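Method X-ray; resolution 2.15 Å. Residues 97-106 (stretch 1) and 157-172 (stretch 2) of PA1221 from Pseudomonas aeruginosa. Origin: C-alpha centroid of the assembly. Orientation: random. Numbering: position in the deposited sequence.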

ATOM      1  N   ILE A  97      12.454 -11.315   9.414  1.00 20.47           N
ATOM      2  CA  ILE A  97      13.110 -10.036   9.188  1.00 20.36           C
ATOM      3  C   ILE A  97      12.828  -9.108  10.357  1.00 19.07           C
ATOM      4  O   ILE A  97      13.757  -8.571  10.956  1.00 20.45           O
ATOM      5  CB  ILE A  97      12.699  -9.387   7.850  1.00 24.21           C
ATOM      6  CG1 ILE A  97      13.416 -10.087   6.695  1.00 22.41           C
ATOM      7  CG2 ILE A  97      13.108  -7.905   7.829  1.00 21.84           C
ATOM      8  CD1 ILE A  97      12.670 -10.018   5.353  1.00 19.54           C
ATOM      9  N   LEU A  98      11.555  -8.957  10.724  1.00 18.71           N
ATOM     10  CA  LEU A  98      11.246  -8.083  11.863  1.00 20.48           C
ATOM     11  C   LEU A  98      11.887  -8.519  13.185  1.00 19.53           C
ATOM     12  O   LEU A  98      12.389  -7.684  13.947  1.00 20.67           O
ATOM     13  CB  LEU A  98       9.735  -7.929  12.034  1.00 25.63           C
ATOM     14  CG  LEU A  98       9.022  -7.327  10.820  1.00 22.24           C
ATOM     15  CD1 LEU A  98       7.590  -7.069  11.216  1.00 19.72           C
ATOM     16  CD2 LEU A  98       9.711  -6.043  10.359  1.00 14.83           C
ATOM     17  N   LEU A  99      11.848  -9.823  13.449  1.00 19.41           N
ATOM     18  CA  LEU A  99      12.473 -10.423  14.628  1.00 23.47           C
ATOM     19  C   LEU A  99      13.957 -10.111  14.727  1.00 23.16           C
ATOM     20  O   LEU A  99      14.514 -10.051  15.834  1.00 18.34           O
ATOM     21  CB  LEU A  99      12.325 -11.942  14.587  1.00 21.03           C
ATOM     22  CG  LEU A  99      10.979 -12.557  15.009  1.00 29.40           C
ATOM     23  CD1 LEU A  99      10.906 -14.067  14.654  1.00 22.61           C
ATOM     24  CD2 LEU A  99      10.765 -12.336  16.504  1.00 23.98           C
ATOM     25  N   SER A 100      14.599  -9.979  13.566  1.00 22.34           N
ATOM     26  CA  SER A 100      16.036  -9.694  13.497  1.00 28.43           C
ATOM     27  C   SER A 100      16.409  -8.210  13.664  1.00 26.46           C
ATOM     28  O   SER A 100      17.592  -7.859  13.646  1.00 26.26           O
ATOM     29  CB  SER A 100      16.590 -10.206  12.164  1.00 23.23           C
ATOM     30  OG  SER A 100      16.218 -11.555  11.969  1.00 20.47           O
ATOM     31  N   GLY A 101      15.414  -7.340  13.818  1.00 20.56           N
ATOM     32  CA  GLY A 101      15.672  -5.918  13.925  1.00 21.38           C
ATOM     33  C   GLY A 101      15.860  -5.309  12.540  1.00 24.13           C
ATOM     34  O   GLY A 101      16.182  -4.130  12.386  1.00 23.31           O
ATOM     35  N   HIS A 102      15.626  -6.114  11.516  1.00 27.64           N
ATOM     36  CA  HIS A 102      15.774  -5.628  10.156  1.00 24.69           C
ATOM     37  C   HIS A 102      14.422  -5.199   9.577  1.00 25.73           C
ATOM     38  O   HIS A 102      13.380  -5.389  10.209  1.00 24.59           O
ATOM     39  CB  HIS A 102      16.454  -6.713   9.312  1.00 22.95           C
ATOM     40  CG  HIS A 102      17.794  -7.117   9.841  1.00 18.29           C
ATOM     41  ND1 HIS A 102      18.650  -6.222  10.442  1.00 19.76           N
ATOM     42  CD2 HIS A 102      18.408  -8.323   9.902  1.00 23.25           C
ATOM     43  CE1 HIS A 102      19.746  -6.850  10.828  1.00 19.25           C
ATOM     44  NE2 HIS A 102      19.626  -8.126  10.512  1.00 24.52           N
ATOM     45  N   HIS A 103      14.438  -4.631   8.374  1.00 22.26           N
ATOM     46  CA  HIS A 103      13.212  -4.171   7.732  1.00 17.34           C
ATOM     47  C   HIS A 103      13.082  -4.748   6.333  1.00 25.20           C
ATOM     48  O   HIS A 103      14.078  -4.977   5.648  1.00 17.71           O
ATOM     49  CB  HIS A 103      13.091  -2.625   7.698  1.00 20.61           C
ATOM     50  CG  HIS A 103      14.338  -1.904   7.264  1.00 14.66           C
ATOM     51  ND1 HIS A 103      15.349  -1.576   8.139  1.00 20.19           N
ATOM     52  CD2 HIS A 103      14.700  -1.387   6.062  1.00 17.73           C
ATOM     53  CE1 HIS A 103      16.298  -0.914   7.496  1.00 17.38           C
ATOM     54  NE2 HIS A 103      15.929  -0.785   6.233  1.00 27.59           N
ATOM     55  N   TYR A 104      11.845  -4.960   5.899  1.00 26.50           N
ATOM     56  CA  TYR A 104      11.623  -5.660   4.647  1.00 20.24           C
ATOM     57  C   TYR A 104      11.273  -4.735   3.501  1.00 23.98           C
ATOM     58  O   TYR A 104      10.753  -3.630   3.687  1.00 23.29           O
ATOM     59  CB  TYR A 104      10.588  -6.802   4.771  1.00 13.20           C
ATOM     60  CG  TYR A 104       9.182  -6.432   5.212  1.00 18.77           C
ATOM     61  CD1 TYR A 104       8.262  -5.889   4.309  1.00 10.93           C
ATOM     62  CD2 TYR A 104       8.746  -6.698   6.523  1.00 19.60           C
ATOM     63  CE1 TYR A 104       6.936  -5.581   4.707  1.00 16.29           C
ATOM     64  CE2 TYR A 104       7.420  -6.399   6.929  1.00 20.74           C
ATOM     65  CZ  TYR A 104       6.525  -5.842   6.018  1.00 19.06           C
ATOM     66  OH  TYR A 104       5.228  -5.526   6.403  1.00 18.44           O
ATOM     67  N   LEU A 105      11.633  -5.193   2.313  1.00 21.83           N
ATOM     68  CA  LEU A 105      11.351  -4.483   1.071  1.00 23.86           C
ATOM     69  C   LEU A 105      10.879  -5.475   0.021  1.00 20.28           C
ATOM     70  O   LEU A 105      11.546  -6.501  -0.203  1.00 20.39           O
ATOM     71  CB  LEU A 105      12.645  -3.839   0.581  1.00 18.72           C
ATOM     72  CG  LEU A 105      12.668  -3.313  -0.840  1.00 19.85           C
ATOM     73  CD1 LEU A 105      11.690  -2.144  -0.998  1.00 16.09           C
ATOM     74  CD2 LEU A 105      14.099  -2.904  -1.196  1.00 19.91           C
ATOM     75  N   TYR A 106       9.761  -5.189  -0.645  1.00 20.69           N
ATOM     76  CA  TYR A 106       9.375  -6.042  -1.762  1.00 29.08           C
ATOM     77  C   TYR A 106      10.265  -5.836  -2.994  1.00 24.49           C
ATOM     78  O   TYR A 106      10.521  -4.712  -3.419  1.00 24.56           O
ATOM     79  CB  TYR A 106       7.893  -5.919  -2.166  1.00 32.14           C
ATOM     80  CG  TYR A 106       7.512  -7.097  -3.050  1.00 35.41           C
ATOM     81  CD1 TYR A 106       7.623  -8.405  -2.559  1.00 45.33           C
ATOM     82  CD2 TYR A 106       7.103  -6.921  -4.365  1.00 38.32           C
ATOM     83  CE1 TYR A 106       7.320  -9.506  -3.339  1.00 47.45           C
ATOM     84  CE2 TYR A 106       6.787  -8.028  -5.169  1.00 42.74           C
ATOM     85  CZ  TYR A 106       6.909  -9.316  -4.644  1.00 50.09           C
ATOM     86  OH  TYR A 106       6.611 -10.426  -5.397  1.00 56.74           O
ATOM     87  N   ALA A 157      20.297 -14.396  21.853  1.00 52.53           N
ATOM     88  CA  ALA A 157      19.325 -13.334  22.094  1.00 43.14           C
ATOM     89  C   ALA A 157      19.115 -12.523  20.822  1.00 47.12           C
ATOM     90  O   ALA A 157      20.076 -12.220  20.118  1.00 46.63           O
ATOM     91  CB  ALA A 157      19.812 -12.434  23.206  1.00 44.50           C
ATOM     92  N   ARG A 158      17.872 -12.147  20.535  1.00 37.05           N
ATOM     93  CA  ARG A 158      17.605 -11.321  19.372  1.00 31.51           C
ATOM     94  C   ARG A 158      17.736  -9.865  19.778  1.00 32.37           C
ATOM     95  O   ARG A 158      17.536  -9.534  20.943  1.00 32.31           O
ATOM     96  CB  ARG A 158      16.223 -11.615  18.793  1.00 32.91           C
ATOM     97  CG  ARG A 158      15.997 -13.100  18.666  1.00 34.36           C
ATOM     98  CD  ARG A 158      15.080 -13.513  17.540  1.00 28.14           C
ATOM     99  NE  ARG A 158      14.975 -14.965  17.619  1.00 34.03           N
ATOM    100  CZ  ARG A 158      15.729 -15.805  16.923  1.00 35.37           C
ATOM    101  NH1 ARG A 158      16.611 -15.334  16.041  1.00 28.13           N
ATOM    102  NH2 ARG A 158      15.591 -17.114  17.102  1.00 30.57           N
ATOM    103  N   PRO A 159      18.080  -8.997  18.815  1.00 41.33           N
ATOM    104  CA  PRO A 159      18.315  -7.580  19.102  1.00 42.04           C
ATOM    105  C   PRO A 159      17.127  -6.953  19.820  1.00 33.56           C
ATOM    106  O   PRO A 159      15.974  -7.365  19.623  1.00 33.05           O
ATOM    107  CB  PRO A 159      18.479  -6.963  17.703  1.00 48.60           C
ATOM    108  CG  PRO A 159      18.905  -8.103  16.827  1.00 43.38           C
ATOM    109  CD  PRO A 159      18.171  -9.293  17.371  1.00 40.24           C
ATOM    110  N   CYS A 160      17.417  -5.973  20.666  1.00 34.96           N
ATOM    111  CA  CYS A 160      16.374  -5.217  21.356  1.00 40.01           C
ATOM    112  C   CYS A 160      16.195  -3.903  20.637  1.00 37.81           C
ATOM    113  O   CYS A 160      17.172  -3.289  20.195  1.00 45.32           O
ATOM    114  CB  CYS A 160      16.752  -4.941  22.813  1.00 43.00           C
ATOM    115  SG  CYS A 160      16.990  -6.416  23.835  1.00 70.60           S
ATOM    116  N   PHE A 161      14.947  -3.484  20.501  1.00 29.01           N
ATOM    117  CA  PHE A 161      14.651  -2.225  19.842  1.00 34.05           C
ATOM    118  C   PHE A 161      13.287  -1.741  20.273  1.00 30.83           C
ATOM    119  O   PHE A 161      12.487  -2.515  20.787  1.00 29.24           O
ATOM    120  CB  PHE A 161      14.735  -2.357  18.307  1.00 25.56           C
ATOM    121  CG  PHE A 161      13.963  -3.530  17.741  1.00 25.46           C
ATOM    122  CD1 PHE A 161      12.631  -3.394  17.373  1.00 17.85           C
ATOM    123  CD2 PHE A 161      14.581  -4.772  17.571  1.00 28.13           C
ATOM    124  CE1 PHE A 161      11.928  -4.474  16.833  1.00 23.88           C
ATOM    125  CE2 PHE A 161      13.883  -5.860  17.044  1.00 23.10           C
ATOM    126  CZ  PHE A 161      12.560  -5.716  16.672  1.00 16.84           C
ATOM    127  N   ALA A 162      13.034  -0.453  20.056  1.00 33.69           N
ATOM    128  CA  ALA A 162      11.739   0.149  20.344  1.00 34.30           C
ATOM    129  C   ALA A 162      10.905   0.272  19.070  1.00 23.18           C
ATOM    130  O   ALA A 162      11.370  -0.034  17.977  1.00 28.32           O
ATOM    131  CB  ALA A 162      11.932   1.524  20.990  1.00 43.11           C
ATOM    132  N   ALA A 163       9.681   0.757  19.223  1.00 19.22           N
ATOM    133  CA  ALA A 163       8.693   0.762  18.153  1.00 21.80           C
ATOM    134  C   ALA A 163       9.046   1.762  17.044  1.00 27.71           C
ATOM    135  O   ALA A 163       8.390   1.813  15.993  1.00 28.66           O
ATOM    136  CB  ALA A 163       7.318   1.043  18.724  1.00 21.14           C
ATOM    137  N   ASP A 164      10.090   2.547  17.287  1.00 21.78           N
ATOM    138  CA  ASP A 164      10.614   3.455  16.283  1.00 25.57           C
ATOM    139  C   ASP A 164      11.523   2.739  15.277  1.00 22.77           C
ATOM    140  O   ASP A 164      11.910   3.326  14.281  1.00 23.31           O
ATOM    141  CB  ASP A 164      11.344   4.635  16.934  1.00 31.06           C
ATOM    142  CG  ASP A 164      12.557   4.209  17.742  1.00 34.27           C
ATOM    143  OD1 ASP A 164      12.663   3.024  18.112  1.00 34.94           O
ATOM    144  OD2 ASP A 164      13.409   5.072  18.020  1.00 44.95           O
ATOM    145  N   GLN A 165      11.853   1.472  15.530  1.00 21.38           N
ATOM    146  CA  GLN A 165      12.628   0.697  14.565  1.00 22.28           C
ATOM    147  C   GLN A 165      11.884   0.650  13.222  1.00 22.83           C
ATOM    148  O   GLN A 165      10.646   0.518  13.187  1.00 17.10           O
ATOM    149  CB  GLN A 165      12.822  -0.736  15.065  1.00 23.75           C
ATOM    150  CG  GLN A 165      13.941  -1.496  14.362  1.00 15.21           C
ATOM    151  CD  GLN A 165      15.318  -1.004  14.789  1.00 29.45           C
ATOM    152  OE1 GLN A 165      15.431  -0.080  15.587  1.00 34.41           O
ATOM    153  NE2 GLN A 165      16.367  -1.624  14.269  1.00 29.23           N
ATOM    154  N   ILE A 166      12.628   0.754  12.124  1.00 23.47           N
ATOM    155  CA  ILE A 166      12.035   0.608  10.793  1.00 25.56           C
ATOM    156  C   ILE A 166      11.564  -0.834  10.633  1.00 21.84           C
ATOM    157  O   ILE A 166      12.322  -1.767  10.916  1.00 19.66           O
ATOM    158  CB  ILE A 166      13.064   0.918   9.663  1.00 34.13           C
ATOM    159  CG1 ILE A 166      13.755   2.261   9.909  1.00 31.49           C
ATOM    160  CG2 ILE A 166      12.395   0.848   8.260  1.00 13.67           C
ATOM    161  CD1 ILE A 166      12.794   3.431  10.020  1.00 37.54           C
ATOM    162  N   ALA A 167      10.288  -1.007  10.294  1.00 22.53           N
ATOM    163  CA  ALA A 167       9.738  -2.296   9.859  1.00 23.17           C
ATOM    164  C   ALA A 167       9.878  -2.594   8.349  1.00 21.37           C
ATOM    165  O   ALA A 167      10.137  -3.732   7.923  1.00 18.97           O
ATOM    166  CB  ALA A 167       8.278  -2.429  10.306  1.00 15.17           C
ATOM    167  N   TYR A 168       9.650  -1.591   7.523  1.00 18.72           N
ATOM    168  CA  TYR A 168       9.719  -1.841   6.084  1.00 22.20           C
ATOM    169  C   TYR A 168       9.932  -0.588   5.266  1.00 21.13           C
ATOM    170  O   TYR A 168       9.763   0.533   5.757  1.00 17.56           O
ATOM    171  CB  TYR A 168       8.489  -2.631   5.578  1.00 19.19           C
ATOM    172  CG  TYR A 168       7.159  -1.919   5.676  1.00 17.64           C
ATOM    173  CD1 TYR A 168       6.793  -0.940   4.756  1.00 17.89           C
ATOM    174  CD2 TYR A 168       6.242  -2.261   6.662  1.00 17.91           C
ATOM    175  CE1 TYR A 168       5.566  -0.293   4.848  1.00 20.64           C
ATOM    176  CE2 TYR A 168       5.009  -1.626   6.755  1.00 21.28           C
ATOM    177  CZ  TYR A 168       4.673  -0.647   5.852  1.00 26.93           C
ATOM    178  OH  TYR A 168       3.433  -0.031   5.958  1.00 21.93           O
ATOM    179  N   ILE A 169      10.302  -0.793   4.011  1.00 23.78           N
ATOM    180  CA  ILE A 169      10.372   0.291   3.052  1.00 24.20           C
ATOM    181  C   ILE A 169       9.407   0.063   1.884  1.00 27.39           C
ATOM    182  O   ILE A 169       9.335  -1.033   1.338  1.00 28.83           O
ATOM    183  CB  ILE A 169      11.804   0.472   2.509  1.00 28.97           C
ATOM    184  CG1 ILE A 169      12.719   0.930   3.639  1.00 26.67           C
ATOM    185  CG2 ILE A 169      11.812   1.465   1.311  1.00 16.88           C
ATOM    186  CD1 ILE A 169      14.175   1.004   3.282  1.00 29.99           C
ATOM    187  N   ASN A 170       8.660   1.099   1.513  1.00 27.74           N
ATOM    188  CA  ASN A 170       7.856   1.073   0.290  1.00 22.90           C
ATOM    189  C   ASN A 170       8.308   2.195  -0.614  1.00 22.55           C
ATOM    190  O   ASN A 170       8.414   3.346  -0.179  1.00 20.23           O
ATOM    191  CB  ASN A 170       6.363   1.248   0.577  1.00 21.00           C
ATOM    192  CG  ASN A 170       5.715  -0.022   1.129  1.00 37.98           C
ATOM    193  OD1 ASN A 170       6.403  -0.966   1.552  1.00 39.38           O
ATOM    194  ND2 ASN A 170       4.384  -0.047   1.141  1.00 34.17           N
ATOM    195  N   PHE A 171       8.564   1.887  -1.877  1.00 22.73           N
ATOM    196  CA  PHE A 171       9.031   2.934  -2.783  1.00 25.81           C
ATOM    197  C   PHE A 171       7.824   3.686  -3.349  1.00 38.86           C
ATOM    198  O   PHE A 171       6.790   3.077  -3.661  1.00 28.72           O
ATOM    199  CB  PHE A 171       9.875   2.347  -3.909  1.00 23.44           C
ATOM    200  CG  PHE A 171      11.340   2.222  -3.574  1.00 31.00           C
ATOM    201  CD1 PHE A 171      12.169   3.330  -3.618  1.00 33.28           C
ATOM    202  CD2 PHE A 171      11.888   0.998  -3.219  1.00 23.44           C
ATOM    203  CE1 PHE A 171      13.527   3.218  -3.311  1.00 34.74           C
ATOM    204  CE2 PHE A 171      13.247   0.879  -2.918  1.00 24.76           C
ATOM    205  CZ  PHE A 171      14.060   1.987  -2.958  1.00 27.83           C
ATOM    206  N   SER A 172       7.951   5.009  -3.452  1.00 31.27           N
ATOM    207  CA  SER A 172       6.909   5.827  -4.050  1.00 33.10           C
ATOM    208  C   SER A 172       7.394   6.546  -5.315  1.00 28.53           C
ATOM    209  O   SER A 172       8.449   7.193  -5.323  1.00 32.52           O
ATOM    210  CB  SER A 172       6.349   6.836  -3.045  1.00 34.38           C
ATOM    211  OG  SER A 172       5.358   7.646  -3.657  1.00 39.50           O
TER
HETATM  212  O   HOH W   1      15.050  -2.219  10.903  1.00 18.28           O
HETATM  213  O   HOH W   2       8.054  -2.949  -0.071  1.00 31.33           O

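How do the two backbones meet? Strand 103-106 and strand 166-172 run side by side in the same direction, their axes 19° apart and 4.2 Å from each other at closest approach. The register is set at Tyr104 and Tyr168, whose CA atoms lie 4.5 Å apart. As in any parallel pairing, one residue reaches two positions on its neighbour: Tyr104 N donates to Ala167 O at 2.9 Å, and Ile169 N donates to Tyr104 O, also at 2.9 Å. Ala167 O serves a second purpose, since His103 CA approaches it to 3.1 Å in a CA-H...O contact.

What happens where the helix ends, before the strand begins? Gly101 leaves the helix with a positive phi of 82°, and the chain closes in a Schellman motif, with His102 N bonded to Ile97 O at 3.1 Å and Gly101 N to Leu98 O at 3.0 Å. At these backbone angles a CB would press against the preceding carbonyl, and it would also lie 3.6 Å from Pro159 CB and 3.7 Å from Phe161 CD2. The Phe161 ring packs against this glycine, with Phe161 CE2 3.6 Å from Gly101 CA. The carbonyl of Gly101 is held by the side chain of Gln165, whose NE2 donates to Gly101 O at 3.1 Å along an almost straight line.

How do the two tyrosines pack against each other? Both side chains leave the same face of the sheet with chi1 in the p well, and their rings lie near parallel, planes at 24°. The rings are slid apart, so they barely overlap. Tyr168 CB, rather than its ring, lies over the face of the Tyr104 ring, 3.6 Å from the centroid of that ring, in a CH-pi contact. Both hydroxyls find hydrogen-bonding partners elsewhere in the structure.

What surrounds His103? Its CA-to-CB bond points toward the second stretch, and Ile166 CG2 sits over one face of the imidazole, 3.8 Å from the ring centroid. Ile169 CD1 adds an oblique contact, 3.7 Å from His103 CD2. Water 1 hydrogen-bonds to the ring nitrogen ND1, lying 2.9 Å from His103 ND1, and donates to Gly101 O at 2.7 Å and Ile166 O at 2.8 Å, tying the two stretches together. Farther along, Leu105 continues the apolar packing: its CD1 is 3.9 Å from Phe171 CD2 and 4.3 Å from Ile169 CG2.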